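PDB 5UL3: OxsB protein from Bacillus megaterium, which catalyses the oxidative ring contraction of dAMP to an oxetane aldehyde in oxetanocin A biosynthesis, using cobalamin, a [4Fe-4S] cluster and S-adenosylmethionine. Local coordinates for residues S6-S9 and I10-Y13; R80-P83 and L84-R87; Y514-L517 and L518-E522; S53-T56 and D57-T60. All coordinates share one frame; numbering follows the deposited sequence.

Contact 1. Residues S6-S9 and I10-Y13; sequences STKS and IEYY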
loop_
_atom_site.group_PDB
_atom_site.type_symbol
_atom_site.label_atom_id
_atom_site.label_comp_id
_atom_site.label_asym_id
_atom_site.label_seq_id
_atom_site.Cartn_x
_atom_site.Cartn_y
_atom_site.Cartn_z
ATOM N N SER A 6 -40.659 22.465 -17.969
ATOM C CA SER A 6 -40.856 22.020 -19.349
ATOM C C SER A 6 -40.276 20.626 -19.559
ATOM O O SER A 6 -39.072 20.428 -19.397
ATOM C CB SER A 6 -40.218 23.010 -20.327
ATOM O OG SER A 6 -40.024 22.436 -21.612
ATOM N N THR A 7 -41.128 19.670 -19.943
ATOM C CA THR A 7 -40.695 18.274 -20.008
ATOM C C THR A 7 -39.670 18.029 -21.112
ATOM O O THR A 7 -38.806 17.157 -20.969
ATOM C CB THR A 7 -41.899 17.358 -20.203
ATOM O OG1 THR A 7 -42.708 17.864 -21.275
ATOM C CG2 THR A 7 -42.713 17.303 -18.926
ATOM N N LYS A 8 -39.750 18.761 -22.222
ATOM C CA LYS A 8 -38.711 18.617 -23.235
ATOM C C LYS A 8 -37.366 19.097 -22.703
ATOM O O LYS A 8 -36.335 18.449 -22.922
ATOM C CB LYS A 8 -39.094 19.373 -24.507
ATOM C CG LYS A 8 -38.114 19.164 -25.648
ATOM C CD LYS A 8 -37.932 17.679 -25.957
ATOM C CE LYS A 8 -39.094 17.109 -26.762
ATOM N NZ LYS A 8 -38.907 15.651 -27.021
ATOM N N SER A 9 -37.360 20.222 -21.983
ATOM C CA SER A 9 -36.112 20.728 -21.428
ATOM C C SER A 9 -35.579 19.831 -20.314
ATOM O O SER A 9 -34.362 19.758 -20.117
ATOM C CB SER A 9 -36.299 22.157 -20.921
ATOM O OG SER A 9 -35.819 23.091 -21.872
ATOM N N ILE A 10 -36.463 19.142 -19.587
ATOM C CA ILE A 10 -36.018 18.234 -18.532
ATOM C C ILE A 10 -35.240 17.073 -19.135
ATOM O O ILE A 10 -34.154 16.713 -18.661
ATOM C CB ILE A 10 -37.221 17.739 -17.704
ATOM C CG1 ILE A 10 -37.735 18.843 -16.776
ATOM C CG2 ILE A 10 -36.868 16.493 -16.902
ATOM C CD1 ILE A 10 -39.052 18.489 -16.086
ATOM N N GLU A 11 -35.793 16.471 -20.189
ATOM C CA GLU A 11 -35.115 15.382 -20.880
ATOM C C GLU A 11 -33.761 15.838 -21.400
ATOM O O GLU A 11 -32.742 15.162 -21.207
ATOM C CB GLU A 11 -36.005 14.881 -22.017
ATOM C CG GLU A 11 -35.429 13.766 -22.866
ATOM C CD GLU A 11 -36.281 13.496 -24.098
ATOM O OE1 GLU A 11 -36.738 14.475 -24.730
ATOM O OE2 GLU A 11 -36.507 12.310 -24.424
ATOM N N TYR A 12 -33.735 17.006 -22.042
ATOM C CA TYR A 12 -32.485 17.559 -22.541
ATOM C C TYR A 12 -31.494 17.808 -21.410
ATOM O O TYR A 12 -30.292 17.557 -21.559
ATOM C CB TYR A 12 -32.773 18.850 -23.298
ATOM C CG TYR A 12 -31.555 19.623 -23.713
ATOM C CD1 TYR A 12 -30.868 19.302 -24.872
ATOM C CD2 TYR A 12 -31.103 20.693 -22.958
ATOM C CE1 TYR A 12 -29.752 20.021 -25.261
ATOM C CE2 TYR A 12 -29.996 21.415 -23.336
ATOM C CZ TYR A 12 -29.322 21.077 -24.484
ATOM O OH TYR A 12 -28.212 21.807 -24.849
ATOM N N TYR A 13 -31.977 18.315 -20.275
ATOM C CA TYR A 13 -31.079 18.628 -19.171
ATOM C C TYR A 13 -30.485 17.359 -18.565
ATOM O O TYR A 13 -29.288 17.315 -18.264
ATOM C CB TYR A 13 -31.816 19.448 -18.112
ATOM C CG TYR A 13 -31.929 20.925 -18.436
ATOM C CD1 TYR A 13 -30.854 21.626 -18.971
ATOM C CD2 TYR A 13 -33.110 21.620 -18.200
ATOM C CE1 TYR A 13 -30.956 22.982 -19.266
ATOM C CE2 TYR A 13 -33.225 22.969 -18.494
ATOM C CZ TYR A 13 -32.149 23.646 -19.024
ATOM O OH TYR A 13 -32.267 24.990 -19.309
#
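Y13 closes over S9 on the inner side of the opening turns of helix 7-21. The S9 carbonyl O receives the Y13 N-H at 2.8 Å and also lies 3.0 Å from Y13 CD2, meeting the ring obliquely. With CG anti to its own carbonyl carbon (chi1 -81°), the Y13 ring swings back toward the preceding turn, and its CE2 comes to 4.0 Å from S9 CB. Here the packing is dense: F39 stacks on the ring, while L38 and F45 also touch it. One residue position further round, the CG1 branch of I10 runs past the S6 carbonyl, with CG1 3.3 Å from S6 O. That oxygen takes the I10 N-H at 2.9 Å, with the donor in the carbonyl plane.

The solvent side is much looser. K8 and E11 lie alongside each other and point the same way. The K8 chain is bent at chi2 and chi3, which brings its CD to 3.6 Å from E11 OE1 and NZ to 3.4 Å from the same oxygen, a salt bridge whose hydrogen bond is weak. Y12 leads away from this pair, and its OH accepts a hydrogen bond from R41 NE. The four successive i to i+4 backbone bonds, a packed aromatic on one side and an exposed ion pair on another, are typical of the first turns of an amphipathic surface helix, which here rests on helix 28-39.

Contact 2. Residues R80-P83 and L84-R87; sequences RENP and LLMR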
loop_
_atom_site.group_PDB
_atom_site.type_symbol
_atom_site.label_atom_id
_atom_site.label_comp_id
_atom_site.label_asym_id
_atom_site.label_seq_id
_atom_site.Cartn_x
_atom_site.Cartn_y
_atom_site.Cartn_z
ATOM N N ARG A 80 -35.314 8.609 -5.580
ATOM C CA ARG A 80 -35.822 8.124 -4.301
ATOM C C ARG A 80 -34.717 7.549 -3.416
ATOM O O ARG A 80 -34.914 7.424 -2.206
ATOM C CB ARG A 80 -36.927 7.090 -4.542
ATOM C CG ARG A 80 -38.089 7.676 -5.369
ATOM C CD ARG A 80 -39.193 6.648 -5.626
ATOM N NE ARG A 80 -38.659 5.437 -6.250
ATOM C CZ ARG A 80 -39.327 4.294 -6.366
ATOM N NH1 ARG A 80 -40.571 4.196 -5.903
ATOM N NH2 ARG A 80 -38.752 3.246 -6.943
ATOM N N GLU A 81 -33.550 7.233 -3.978
ATOM C CA GLU A 81 -32.439 6.725 -3.183
ATOM C C GLU A 81 -31.497 7.821 -2.689
ATOM O O GLU A 81 -30.508 7.511 -2.021
ATOM C CB GLU A 81 -31.648 5.684 -3.994
ATOM C CG GLU A 81 -32.469 4.465 -4.366
ATOM C CD GLU A 81 -31.760 3.549 -5.346
ATOM O OE1 GLU A 81 -30.514 3.450 -5.282
ATOM O OE2 GLU A 81 -32.452 2.932 -6.184
ATOM N N ASN A 82 -31.780 9.077 -2.995
ATOM C CA ASN A 82 -30.911 10.199 -2.610
ATOM C C ASN A 82 -30.839 10.324 -1.086
ATOM O O ASN A 82 -31.881 10.498 -0.429
ATOM C CB ASN A 82 -31.477 11.465 -3.269
ATOM C CG ASN A 82 -30.683 12.714 -2.964
ATOM O OD1 ASN A 82 -30.337 12.993 -1.821
ATOM N ND2 ASN A 82 -30.416 13.497 -3.998
ATOM N N PRO A 83 -29.647 10.243 -0.484
ATOM C CA PRO A 83 -29.559 10.181 0.979
ATOM C C PRO A 83 -29.805 11.525 1.635
ATOM O O PRO A 83 -30.259 11.572 2.785
ATOM C CB PRO A 83 -28.121 9.689 1.221
ATOM C CG PRO A 83 -27.344 10.265 0.051
ATOM C CD PRO A 83 -28.320 10.177 -1.133
ATOM N N LEU A 84 -29.494 12.616 0.924
ATOM C CA LEU A 84 -29.743 13.943 1.472
ATOM C C LEU A 84 -31.240 14.203 1.554
ATOM O O LEU A 84 -31.738 14.678 2.579
ATOM C CB LEU A 84 -29.061 15.021 0.624
ATOM C CG LEU A 84 -29.153 16.444 1.175
ATOM C CD1 LEU A 84 -27.918 17.239 0.742
ATOM C CD2 LEU A 84 -30.425 17.191 0.668
ATOM N N LEU A 85 -31.964 13.907 0.478
ATOM C CA LEU A 85 -33.413 14.094 0.521
ATOM C C LEU A 85 -34.038 13.204 1.583
ATOM O O LEU A 85 -34.989 13.615 2.269
ATOM C CB LEU A 85 -34.029 13.807 -0.849
ATOM C CG LEU A 85 -33.622 14.762 -1.981
ATOM C CD1 LEU A 85 -34.190 14.302 -3.325
ATOM C CD2 LEU A 85 -34.016 16.207 -1.689
ATOM N N MET A 86 -33.507 11.982 1.746
ATOM C CA MET A 86 -34.054 11.061 2.733
ATOM C C MET A 86 -33.843 11.572 4.157
ATOM O O MET A 86 -34.717 11.405 5.015
ATOM C CB MET A 86 -33.438 9.672 2.560
ATOM C CG MET A 86 -34.126 8.607 3.379
ATOM S SD MET A 86 -33.400 6.992 3.054
ATOM C CE MET A 86 -33.782 6.808 1.312
ATOM N N ARG A 87 -32.695 12.192 4.434
ATOM C CA ARG A 87 -32.492 12.797 5.748
ATOM C C ARG A 87 -33.451 13.960 5.974
ATOM O O ARG A 87 -33.941 14.160 7.093
ATOM C CB ARG A 87 -31.045 13.273 5.900
ATOM C CG ARG A 87 -30.044 12.146 5.965
ATOM C CD ARG A 87 -28.637 12.657 6.332
ATOM N NE ARG A 87 -28.067 13.587 5.351
ATOM C CZ ARG A 87 -27.292 13.223 4.326
ATOM N NH1 ARG A 87 -27.006 11.939 4.112
ATOM N NH2 ARG A 87 -26.809 14.149 3.518
#
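N82 OD1 is gripped by two backbone N-H groups at the start of helix 83-88. L85 N reaches it at 3.0 Å along a nearly straight path (169°), though from above the amide plane and not on a lone pair; L84 N lies at 2.9 Å but is badly angled, so that bond is weak. N82 is thus the N-cap. Its ND2 binds Y62 OH, a bond consistent with OD1, not ND2, facing the helix. The L85 side chain crosses this amide, with L85 CG 3.7 Å from N82 CG.

P83 follows in the first turn, where its ring nitrogen has no hydrogen to give. Regular i to i+4 bonds begin with M86 N to N82 O (3.1 Å) and R87 N to P83 O. R87 is bent at chi3 (-62°), folding the guanidinium back until P83 O lies over one of its faces; NH1 packs 3.8 Å from P83 CB, while its hydrogen bond goes to E150 O. On another side, the M86 CE methyl rests 3.7 Å from R80 O.

The chemistry implies that a buried, neutral amide caps the first turn, holding the L85 N-H well and the L84 N-H weakly, and ties the helix to strand 60-64 through Y62.

Contact 3. Residues Y514-L517 and L518-E522; sequences YDKL and LNDKE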
loop_
_atom_site.group_PDB
_atom_site.type_symbol
_atom_site.label_atom_id
_atom_site.label_comp_id
_atom_site.label_asym_id
_atom_site.label_seq_id
_atom_site.Cartn_x
_atom_site.Cartn_y
_atom_site.Cartn_z
ATOM N N TYR A 514 -2.065 -30.164 -9.546
ATOM C CA TYR A 514 -1.770 -30.099 -8.117
ATOM C C TYR A 514 -0.945 -31.296 -7.661
ATOM O O TYR A 514 0.082 -31.135 -6.995
ATOM C CB TYR A 514 -3.075 -30.020 -7.325
ATOM C CG TYR A 514 -2.909 -29.876 -5.833
ATOM C CD1 TYR A 514 -2.639 -28.636 -5.261
ATOM C CD2 TYR A 514 -3.067 -30.968 -4.985
ATOM C CE1 TYR A 514 -2.499 -28.493 -3.892
ATOM C CE2 TYR A 514 -2.935 -30.833 -3.613
ATOM C CZ TYR A 514 -2.645 -29.605 -3.070
ATOM O OH TYR A 514 -2.519 -29.483 -1.712
ATOM N N ASP A 515 -1.386 -32.509 -8.005
ATOM C CA ASP A 515 -0.681 -33.704 -7.544
ATOM C C ASP A 515 0.743 -33.750 -8.081
ATOM O O ASP A 515 1.677 -34.121 -7.359
ATOM C CB ASP A 515 -1.454 -34.961 -7.951
ATOM C CG ASP A 515 -2.680 -35.195 -7.094
ATOM O OD1 ASP A 515 -2.692 -34.736 -5.932
ATOM O OD2 ASP A 515 -3.628 -35.848 -7.580
ATOM N N LYS A 516 0.935 -33.361 -9.343
ATOM C CA LYS A 516 2.270 -33.416 -9.929
ATOM C C LYS A 516 3.208 -32.395 -9.294
ATOM O O LYS A 516 4.382 -32.697 -9.051
ATOM C CB LYS A 516 2.185 -33.219 -11.437
ATOM C CG LYS A 516 1.788 -34.484 -12.198
ATOM C CD LYS A 516 1.541 -34.178 -13.669
ATOM C CE LYS A 516 1.117 -35.415 -14.456
ATOM N NZ LYS A 516 2.276 -36.288 -14.798
ATOM N N LEU A 517 2.719 -31.181 -9.009
ATOM C CA LEU A 517 3.588 -30.183 -8.390
ATOM C C LEU A 517 3.909 -30.510 -6.936
ATOM O O LEU A 517 4.951 -30.077 -6.440
ATOM C CB LEU A 517 2.961 -28.791 -8.507
ATOM C CG LEU A 517 3.019 -28.213 -9.924
ATOM C CD1 LEU A 517 2.160 -26.966 -10.045
ATOM C CD2 LEU A 517 4.453 -27.912 -10.302
ATOM N N LEU A 518 3.067 -31.278 -6.245
ATOM C CA LEU A 518 3.403 -31.637 -4.875
ATOM C C LEU A 518 4.299 -32.868 -4.788
ATOM O O LEU A 518 5.182 -32.918 -3.928
ATOM C CB LEU A 518 2.133 -31.876 -4.056
ATOM C CG LEU A 518 1.654 -30.697 -3.215
ATOM C CD1 LEU A 518 1.135 -29.587 -4.137
ATOM C CD2 LEU A 518 0.576 -31.161 -2.252
ATOM N N ASN A 519 4.109 -33.853 -5.669
ATOM C CA ASN A 519 4.670 -35.185 -5.466
ATOM C C ASN A 519 5.547 -35.700 -6.595
ATOM O O ASN A 519 6.371 -36.588 -6.348
ATOM C CB ASN A 519 3.545 -36.209 -5.253
ATOM C CG ASN A 519 2.615 -35.816 -4.143
ATOM O OD1 ASN A 519 3.050 -35.542 -3.023
ATOM N ND2 ASN A 519 1.323 -35.755 -4.448
ATOM N N ASP A 520 5.383 -35.203 -7.818
ATOM C CA ASP A 520 6.060 -35.771 -8.983
ATOM C C ASP A 520 7.421 -35.105 -9.111
ATOM O O ASP A 520 7.546 -34.023 -9.687
ATOM C CB ASP A 520 5.208 -35.590 -10.232
ATOM C CG ASP A 520 5.664 -36.458 -11.391
ATOM O OD1 ASP A 520 6.880 -36.678 -11.544
ATOM O OD2 ASP A 520 4.792 -36.900 -12.167
ATOM N N LYS A 521 8.451 -35.757 -8.570
ATOM C CA LYS A 521 9.784 -35.163 -8.578
ATOM C C LYS A 521 10.313 -34.975 -9.995
ATOM O O LYS A 521 11.028 -34.004 -10.264
ATOM C CB LYS A 521 10.746 -36.024 -7.759
ATOM C CG LYS A 521 12.139 -35.438 -7.643
ATOM C CD LYS A 521 12.109 -34.106 -6.909
ATOM C CE LYS A 521 13.339 -33.263 -7.225
ATOM N NZ LYS A 521 13.018 -32.116 -8.132
ATOM N N GLU A 522 9.982 -35.889 -10.910
ATOM C CA GLU A 522 10.407 -35.717 -12.296
ATOM C C GLU A 522 9.711 -34.525 -12.935
ATOM O O GLU A 522 10.322 -33.786 -13.714
ATOM C CB GLU A 522 10.124 -36.984 -13.103
ATOM C CG GLU A 522 11.031 -38.159 -12.772
ATOM C CD GLU A 522 10.970 -39.245 -13.830
ATOM O OE1 GLU A 522 10.196 -39.086 -14.800
ATOM O OE2 GLU A 522 11.697 -40.253 -13.696
HETATM O O HOH W 1 5.435 -36.778 -14.560
#
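At the junction where helix 510-519 gives way to helix 521-527, D520 folds back on K516. D520 N still donates to K516 O at 3.0 Å, but D520 is the first residue to leave helical geometry and is at once the N-cap of the next helix. Its CG stands anti to the backbone N (chi1 -165°), alongside the K516 chain, and its two carboxylate oxygens divide their work: OD1 accepts from F523 N, while OD2 faces K516 NZ at 3.7 Å, a long salt bridge. A water fills in, donating to D520 OD2 at 2.5 Å and accepting a weak bond from K516 NZ.

Two residues earlier in each case, an apolar pair lies on a different side of the helix. The L518 CD1 methyl sits over one face of the Y514 ring in a CH-pi contact, 3.9 Å from the centroid and 16° off the normal. The other branch, CD2, comes within 3.6 Å of Y514 OH. Helix 410-426 packs on the same tyrosine through V414 and L417, and I457 of helix 452-464 touches L518. Within the last turn, N519 N bonds to D515 O at 3.0 Å.

One aspartate therefore serves both helices at the junction: its charge is placed at a helix N-terminus and beside a lysine, a setting that would be expected to stabilise the ionised carboxylate.

Contact 4. Residues S53-T56 and D57-T60; sequences SGET and DNTT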
loop_
_atom_site.group_PDB
_atom_site.type_symbol
_atom_site.label_atom_id
_atom_site.label_comp_id
_atom_site.label_asym_id
_atom_site.label_seq_id
_atom_site.Cartn_x
_atom_site.Cartn_y
_atom_site.Cartn_z
ATOM N N SER A 53 -23.446 17.303 -5.911
ATOM C CA SER A 53 -22.946 16.365 -4.898
ATOM C C SER A 53 -23.165 14.963 -5.441
ATOM O O SER A 53 -23.568 14.784 -6.594
ATOM C CB SER A 53 -23.643 16.598 -3.548
ATOM O OG SER A 53 -23.011 15.825 -2.523
ATOM N N GLY A 54 -22.940 13.945 -4.600
ATOM C CA GLY A 54 -22.960 12.579 -5.096
ATOM C C GLY A 54 -21.672 12.317 -5.872
ATOM O O GLY A 54 -20.800 13.170 -5.963
ATOM N N GLU A 55 -21.576 11.116 -6.451
ATOM C CA GLU A 55 -20.396 10.727 -7.222
ATOM C C GLU A 55 -20.770 9.590 -8.163
ATOM O O GLU A 55 -21.755 8.886 -7.944
ATOM C CB GLU A 55 -19.229 10.325 -6.303
ATOM C CG GLU A 55 -19.609 9.305 -5.228
ATOM C CD GLU A 55 -19.731 7.887 -5.778
ATOM O OE1 GLU A 55 -18.915 7.480 -6.636
ATOM O OE2 GLU A 55 -20.649 7.162 -5.361
ATOM N N THR A 56 -19.951 9.421 -9.220
ATOM C CA THR A 56 -20.159 8.439 -10.294
ATOM C C THR A 56 -21.636 8.173 -10.602
ATOM O O THR A 56 -22.289 9.002 -11.244
ATOM C CB THR A 56 -19.422 7.111 -10.015
ATOM O OG1 THR A 56 -19.955 6.431 -8.868
ATOM C CG2 THR A 56 -17.918 7.373 -9.805
ATOM N N ASP A 57 -22.171 7.034 -10.172
ATOM C CA ASP A 57 -23.512 6.615 -10.570
ATOM C C ASP A 57 -24.627 7.218 -9.713
ATOM O O ASP A 57 -25.762 6.738 -9.790
ATOM C CB ASP A 57 -23.628 5.093 -10.574
ATOM C CG ASP A 57 -23.517 4.471 -9.184
ATOM O OD1 ASP A 57 -23.141 5.156 -8.210
ATOM O OD2 ASP A 57 -23.798 3.262 -9.083
ATOM N N ASN A 58 -24.340 8.263 -8.932
ATOM C CA ASN A 58 -25.391 8.912 -8.157
ATOM C C ASN A 58 -25.183 10.417 -8.106
ATOM O O ASN A 58 -25.825 11.103 -7.297
ATOM C CB ASN A 58 -25.469 8.313 -6.732
ATOM C CG ASN A 58 -24.151 8.393 -5.990
ATOM O OD1 ASN A 58 -23.767 9.449 -5.479
ATOM N ND2 ASN A 58 -23.455 7.257 -5.904
ATOM N N THR A 59 -24.315 10.951 -8.965
ATOM C CA THR A 59 -24.066 12.379 -8.983
ATOM C C THR A 59 -25.372 13.134 -9.223
ATOM O O THR A 59 -26.200 12.735 -10.047
ATOM C CB THR A 59 -23.044 12.720 -10.071
ATOM O OG1 THR A 59 -21.904 11.846 -9.936
ATOM C CG2 THR A 59 -22.569 14.153 -9.906
ATOM N N THR A 60 -25.549 14.212 -8.476
ATOM C CA THR A 60 -26.821 14.918 -8.362
ATOM C C THR A 60 -26.579 16.411 -8.495
ATOM O O THR A 60 -25.647 16.941 -7.894
ATOM C CB THR A 60 -27.494 14.647 -6.996
ATOM O OG1 THR A 60 -27.636 13.245 -6.804
ATOM C CG2 THR A 60 -28.884 15.297 -6.946
HETATM O O HOH W 2 -21.215 4.774 -6.227
HETATM O O HOH W 3 -20.525 11.304 -12.051
#
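S53 and T60 form the closing pair of a beta hairpin joining the antiparallel strands 49-53 and 60-64, with G54-T59 as its loop. Backbone bonds shape both ends. S53 and T60 are a hydrogen-bonded pair, with T60 N to S53 O at 2.8 Å and the reciprocal S53 N to T60 O at 3.0 Å. At the tip, N58 N donates to E55 O at 2.8 Å, closing a beta turn whose central residues T56 and D57 have angles close to type II'.

Bonds from side chain to backbone brace the middle. N58 OD1 accepts the E55 N-H at 2.9 Å, from above the amide plane, and its other amide end is turned to the glutamate. The N58 CG lies between its backbone N and carbonyl carbon (chi1 56°), which folds the amide back over E55. T60 OG1 in turn donates to N58 O.

Among the side chains, N58 ND2 donates to E55 OE2, the carboxylate and amide planes standing 65° apart and the oxygen being met from above its plane. The second oxygen, E55 OE1, receives T56 OG1 at 2.7 Å; that hydroxyl also binds K340 NZ of helix 335-351.

Water mediates where like charges come close. E55 OE2 and D57 OD1 are 4.3 Å apart, and one water donates to both, probably easing their repulsion. A second water bridges T56 O and T59 OG1, accepting from the T59 hydroxyl at 2.6 Å.

Overall arrangement
Along the chain the order is contact 1, contact 4, contact 2, contact 3. Contact 1 begins helix 7-21, contact 4 is the turn between the first two strands of the four-stranded antiparallel sheet, and contact 2 starts helix 83-88 after its third strand. Contacts 2 and 4 touch, N82 ND2 lying 3.8 Å from T60 CG2; contact 1 is about 20 Å from contact 4, centre to centre. The centre of contact 3 lies about 53 to 67 Å from the others' centres. The E55 side chain is about 12 Å from that of E242, a cobalamin-binding residue. Three contacts thus belong to the N-terminal region, and the fourth to a distant helix junction in the radical SAM core.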